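DNAation factor-related protein 4 (Drosophila melanogaster, PDB 5XPC) probably acts as a DNA-cutting nuclease in apoptotic DNA fragmentation, this piece being its CIDE domain, a module that forms higher-order assemblies. Local coordinates at residues F41-G54 with T70-D84. Residues are numbered along the deposited sequence; the frame is centred on the assembly and turned at random.
Sequences FPLLEPHLYLASDG and TLFIVSGPDAVITTD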
# COMPACT_ATOMS: atom_id res chain seq x y z
N PHE B 41 14.74 26.25 13.50
CA PHE B 41 13.69 27.05 12.85
C PHE B 41 12.77 27.60 13.93
O PHE B 41 11.80 26.93 14.33
CB PHE B 41 12.88 26.20 11.87
CG PHE B 41 13.72 25.53 10.81
CD1 PHE B 41 14.08 26.22 9.66
CD2 PHE B 41 14.14 24.22 10.98
CE1 PHE B 41 14.86 25.60 8.67
CE2 PHE B 41 14.91 23.60 9.99
CZ PHE B 41 15.27 24.30 8.84
N PRO B 42 13.02 28.81 14.41
CA PRO B 42 12.20 29.36 15.51
C PRO B 42 10.76 29.62 15.10
O PRO B 42 10.46 30.62 14.45
CB PRO B 42 12.93 30.66 15.86
CG PRO B 42 14.33 30.44 15.43
CD PRO B 42 14.24 29.60 14.19
N LEU B 43 9.86 28.72 15.51
CA LEU B 43 8.45 28.79 15.19
C LEU B 43 7.63 28.72 16.47
O LEU B 43 8.01 28.02 17.42
CB LEU B 43 8.04 27.63 14.26
CG LEU B 43 8.74 27.56 12.90
CD1 LEU B 43 8.53 26.19 12.26
CD2 LEU B 43 8.18 28.67 12.03
N LEU B 44 6.50 29.43 16.48
CA LEU B 44 5.66 29.51 17.68
C LEU B 44 5.05 28.16 18.03
O LEU B 44 5.03 27.77 19.21
CB LEU B 44 4.55 30.54 17.46
CG LEU B 44 5.06 31.97 17.34
CD1 LEU B 44 3.94 32.90 16.91
CD2 LEU B 44 5.68 32.43 18.66
N GLU B 45 4.50 27.46 17.04
CA GLU B 45 3.81 26.19 17.28
C GLU B 45 4.27 25.20 16.22
O GLU B 45 3.54 24.89 15.27
CB GLU B 45 2.29 26.38 17.29
CG GLU B 45 1.52 25.07 17.30
CD GLU B 45 0.02 25.22 17.46
OE1 GLU B 45 -0.47 26.36 17.66
OE2 GLU B 45 -0.67 24.18 17.34
N PRO B 46 5.49 24.67 16.34
CA PRO B 46 6.03 23.83 15.27
C PRO B 46 5.35 22.46 15.22
O PRO B 46 5.07 21.85 16.25
CB PRO B 46 7.52 23.70 15.63
CG PRO B 46 7.55 23.91 17.11
CD PRO B 46 6.50 24.96 17.38
N HIS B 47 5.10 22.00 13.99
CA HIS B 47 4.67 20.64 13.71
C HIS B 47 5.48 20.13 12.54
O HIS B 47 6.02 20.91 11.76
CB HIS B 47 3.18 20.57 13.36
CG HIS B 47 2.28 20.88 14.51
ND1 HIS B 47 1.81 22.15 14.78
CD2 HIS B 47 1.76 20.08 15.47
CE1 HIS B 47 1.04 22.12 15.85
NE2 HIS B 47 0.99 20.88 16.29
N LEU B 48 5.55 18.80 12.42
CA LEU B 48 6.28 18.15 11.35
C LEU B 48 5.31 17.57 10.33
O LEU B 48 4.29 16.99 10.69
CB LEU B 48 7.18 17.04 11.89
CG LEU B 48 8.32 17.48 12.81
CD1 LEU B 48 9.04 16.24 13.33
CD2 LEU B 48 9.28 18.41 12.10
N TYR B 49 5.64 17.75 9.05
CA TYR B 49 4.83 17.27 7.95
C TYR B 49 5.73 16.53 6.97
O TYR B 49 6.87 16.95 6.75
CB TYR B 49 4.15 18.41 7.21
CG TYR B 49 3.31 19.31 8.10
CD1 TYR B 49 3.90 20.29 8.88
CD2 TYR B 49 1.92 19.16 8.15
CE1 TYR B 49 3.11 21.14 9.70
CE2 TYR B 49 1.14 20.00 8.96
CZ TYR B 49 1.74 20.97 9.73
OH TYR B 49 0.96 21.81 10.54
N LEU B 50 5.22 15.47 6.37
CA LEU B 50 5.98 14.77 5.34
C LEU B 50 6.21 15.68 4.14
O LEU B 50 5.26 16.28 3.62
CB LEU B 50 5.23 13.51 4.89
CG LEU B 50 5.08 12.39 5.92
CD1 LEU B 50 4.31 11.24 5.29
CD2 LEU B 50 6.46 11.91 6.37
N ALA B 51 7.47 15.80 3.70
CA ALA B 51 7.73 16.58 2.49
C ALA B 51 7.12 15.93 1.25
O ALA B 51 6.80 16.62 0.28
CB ALA B 51 9.24 16.76 2.29
N SER B 52 6.93 14.60 1.28
CA SER B 52 6.39 13.90 0.12
C SER B 52 4.97 14.33 -0.20
O SER B 52 4.66 14.68 -1.35
CB SER B 52 6.44 12.39 0.35
OG SER B 52 5.73 12.04 1.51
N ASP B 53 4.07 14.31 0.79
CA ASP B 53 2.67 14.60 0.53
C ASP B 53 2.02 15.57 1.51
O ASP B 53 0.82 15.82 1.40
CB ASP B 53 1.85 13.29 0.51
CG ASP B 53 1.97 12.51 1.80
OD1 ASP B 53 2.44 13.08 2.81
OD2 ASP B 53 1.58 11.32 1.82
N GLY B 54 2.78 16.13 2.45
CA GLY B 54 2.23 17.14 3.34
C GLY B 54 1.43 16.62 4.51
O GLY B 54 0.84 17.42 5.23
N THR B 70 13.70 9.78 6.66
CA THR B 70 12.54 10.46 6.09
C THR B 70 12.71 11.97 6.21
O THR B 70 13.24 12.47 7.20
CB THR B 70 11.26 10.00 6.79
OG1 THR B 70 11.00 8.62 6.48
CG2 THR B 70 10.04 10.84 6.36
N LEU B 71 12.28 12.70 5.17
CA LEU B 71 12.37 14.15 5.13
C LEU B 71 11.06 14.80 5.59
O LEU B 71 9.99 14.48 5.06
CB LEU B 71 12.69 14.63 3.71
CG LEU B 71 12.62 16.16 3.52
CD1 LEU B 71 13.63 16.88 4.42
CD2 LEU B 71 12.85 16.54 2.05
N PHE B 72 11.17 15.73 6.54
CA PHE B 72 10.04 16.47 7.09
C PHE B 72 10.18 17.96 6.79
O PHE B 72 11.29 18.49 6.74
CB PHE B 72 9.92 16.28 8.61
CG PHE B 72 9.83 14.84 9.04
CD1 PHE B 72 8.65 14.14 8.87
CD2 PHE B 72 10.92 14.20 9.61
CE1 PHE B 72 8.56 12.79 9.25
CE2 PHE B 72 10.84 12.87 9.99
CZ PHE B 72 9.66 12.17 9.82
N ILE B 73 9.03 18.61 6.58
CA ILE B 73 8.92 20.07 6.64
C ILE B 73 8.44 20.44 8.03
O ILE B 73 7.42 19.92 8.51
CB ILE B 73 7.93 20.60 5.59
CG1 ILE B 73 8.24 20.02 4.20
CG2 ILE B 73 7.91 22.14 5.60
CD1 ILE B 73 9.60 20.40 3.69
N VAL B 74 9.16 21.34 8.70
CA VAL B 74 8.68 21.89 9.96
C VAL B 74 7.98 23.21 9.67
O VAL B 74 8.48 24.04 8.90
CB VAL B 74 9.82 22.07 10.99
CG1 VAL B 74 10.90 23.02 10.48
CG2 VAL B 74 9.24 22.54 12.34
N SER B 75 6.80 23.39 10.25
CA SER B 75 5.97 24.55 9.96
C SER B 75 5.01 24.78 11.11
O SER B 75 4.92 23.96 12.03
CB SER B 75 5.20 24.36 8.65
OG SER B 75 4.46 25.51 8.31
N GLY B 76 4.28 25.89 11.05
CA GLY B 76 3.23 26.15 12.00
C GLY B 76 2.07 25.18 11.89
O GLY B 76 2.15 24.13 11.25
N PRO B 77 0.96 25.52 12.54
CA PRO B 77 -0.18 24.60 12.61
C PRO B 77 -0.99 24.58 11.32
O PRO B 77 -0.99 25.54 10.54
CB PRO B 77 -1.04 25.15 13.75
CG PRO B 77 -0.34 26.32 14.28
CD PRO B 77 0.80 26.70 13.39
N ASP B 78 -1.71 23.47 11.14
CA ASP B 78 -2.65 23.26 10.05
C ASP B 78 -2.04 23.73 8.73
O ASP B 78 -2.73 24.30 7.88
CB ASP B 78 -3.97 23.99 10.32
CG ASP B 78 -4.45 23.83 11.76
OD1 ASP B 78 -4.34 24.80 12.55
OD2 ASP B 78 -4.92 22.72 12.11
N ALA B 79 -0.75 23.48 8.57
CA ALA B 79 -0.01 24.07 7.48
C ALA B 79 -0.34 23.37 6.17
O ALA B 79 -0.62 22.17 6.15
CB ALA B 79 1.49 24.00 7.75
N VAL B 80 -0.33 24.14 5.08
CA VAL B 80 -0.35 23.59 3.73
C VAL B 80 1.08 23.72 3.22
O VAL B 80 1.52 24.78 2.76
CB VAL B 80 -1.36 24.30 2.84
CG1 VAL B 80 -1.22 23.83 1.40
CG2 VAL B 80 -2.78 24.03 3.35
N ILE B 81 1.82 22.67 3.33
CA ILE B 81 3.21 22.72 2.93
C ILE B 81 3.28 22.44 1.44
O ILE B 81 2.38 21.81 0.85
CB ILE B 81 4.06 21.74 3.77
CG1 ILE B 81 3.76 20.29 3.40
CG2 ILE B 81 3.80 21.96 5.26
CD1 ILE B 81 4.72 19.68 2.41
N THR B 82 4.34 22.93 0.82
CA THR B 82 4.63 22.61 -0.57
C THR B 82 5.31 21.25 -0.61
O THR B 82 6.37 21.07 -0.00
CB THR B 82 5.53 23.69 -1.17
OG1 THR B 82 5.00 24.98 -0.85
CG2 THR B 82 5.60 23.56 -2.68
N THR B 83 4.70 20.30 -1.30
CA THR B 83 5.28 18.97 -1.42
C THR B 83 6.57 19.02 -2.24
O THR B 83 6.85 20.00 -2.94
CB THR B 83 4.29 18.00 -2.08
OG1 THR B 83 3.99 18.47 -3.40
CG2 THR B 83 3.00 17.92 -1.26
N ASP B 84 7.36 17.94 -2.14
CA ASP B 84 8.57 17.82 -2.96
C ASP B 84 8.25 18.01 -4.44
O ASP B 84 8.95 18.76 -5.15
CB ASP B 84 9.22 16.45 -2.75
CG ASP B 84 9.98 16.35 -1.44
OD1 ASP B 84 10.32 17.41 -0.86
OD2 ASP B 84 10.25 15.21 -1.00
O HOH W 1 8.83 12.93 2.99
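H47 and Y49 each exchange two backbone hydrogen bonds with the antiparallel strand opposite, H47 with S75 and Y49 with I73, the shortest of the four running from I73 N to Y49 O at 2.7 Å. Past the strand, A51 N reaches L71 O, and D84 N bonds to A51 O (2.8 Å), tying the start of helix 84-92 to the turn after strand 47-50. A water accepts from S52 N and donates to L71 O.

Y49 makes the main side-chain bonds. With CG anti to its carbonyl carbon (chi1 -55°), the ring runs along the loop after strand 71-75. Its OH donates to G76 O at 2.7 Å, in the carbonyl plane, and accepts from A79 N at 3.1 Å along a nearly straight N-H (171°). Tyrosine suits this place because one hydroxyl satisfies both backbone groups, while I81 CG2 lies over a ring face in a CH-pi contact and A79 CB approaches CZ. A phenylalanine here would probably keep much of this packing but leave G76 O and A79 N without their shared partner and the 76-79 loop less firmly held. On this side too, I81 CG1 lies 3.5 Å from G54 CA; glycine suits the spot because, with phi positive, a CB would jam against D53 O and crowd I81 CG1.

Apolar contacts fill the face carrying L48 and V74, where V74 CG1 meets F41 CD2 (3.5 Å) and V74 CG2 meets L43 CD1. Leucine suits buried position 48 because its branched end touches both V74 CB and helix 30-40, at L30, L33 and I34. Near the strand end, L50 CD2 lies against F72 CE1.

Strand 71-75 runs parallel to strand 10-15 and antiparallel to strand 47-50, within the mixed sheet of the ubiquitin-like roll to which CIDE-N domains belong.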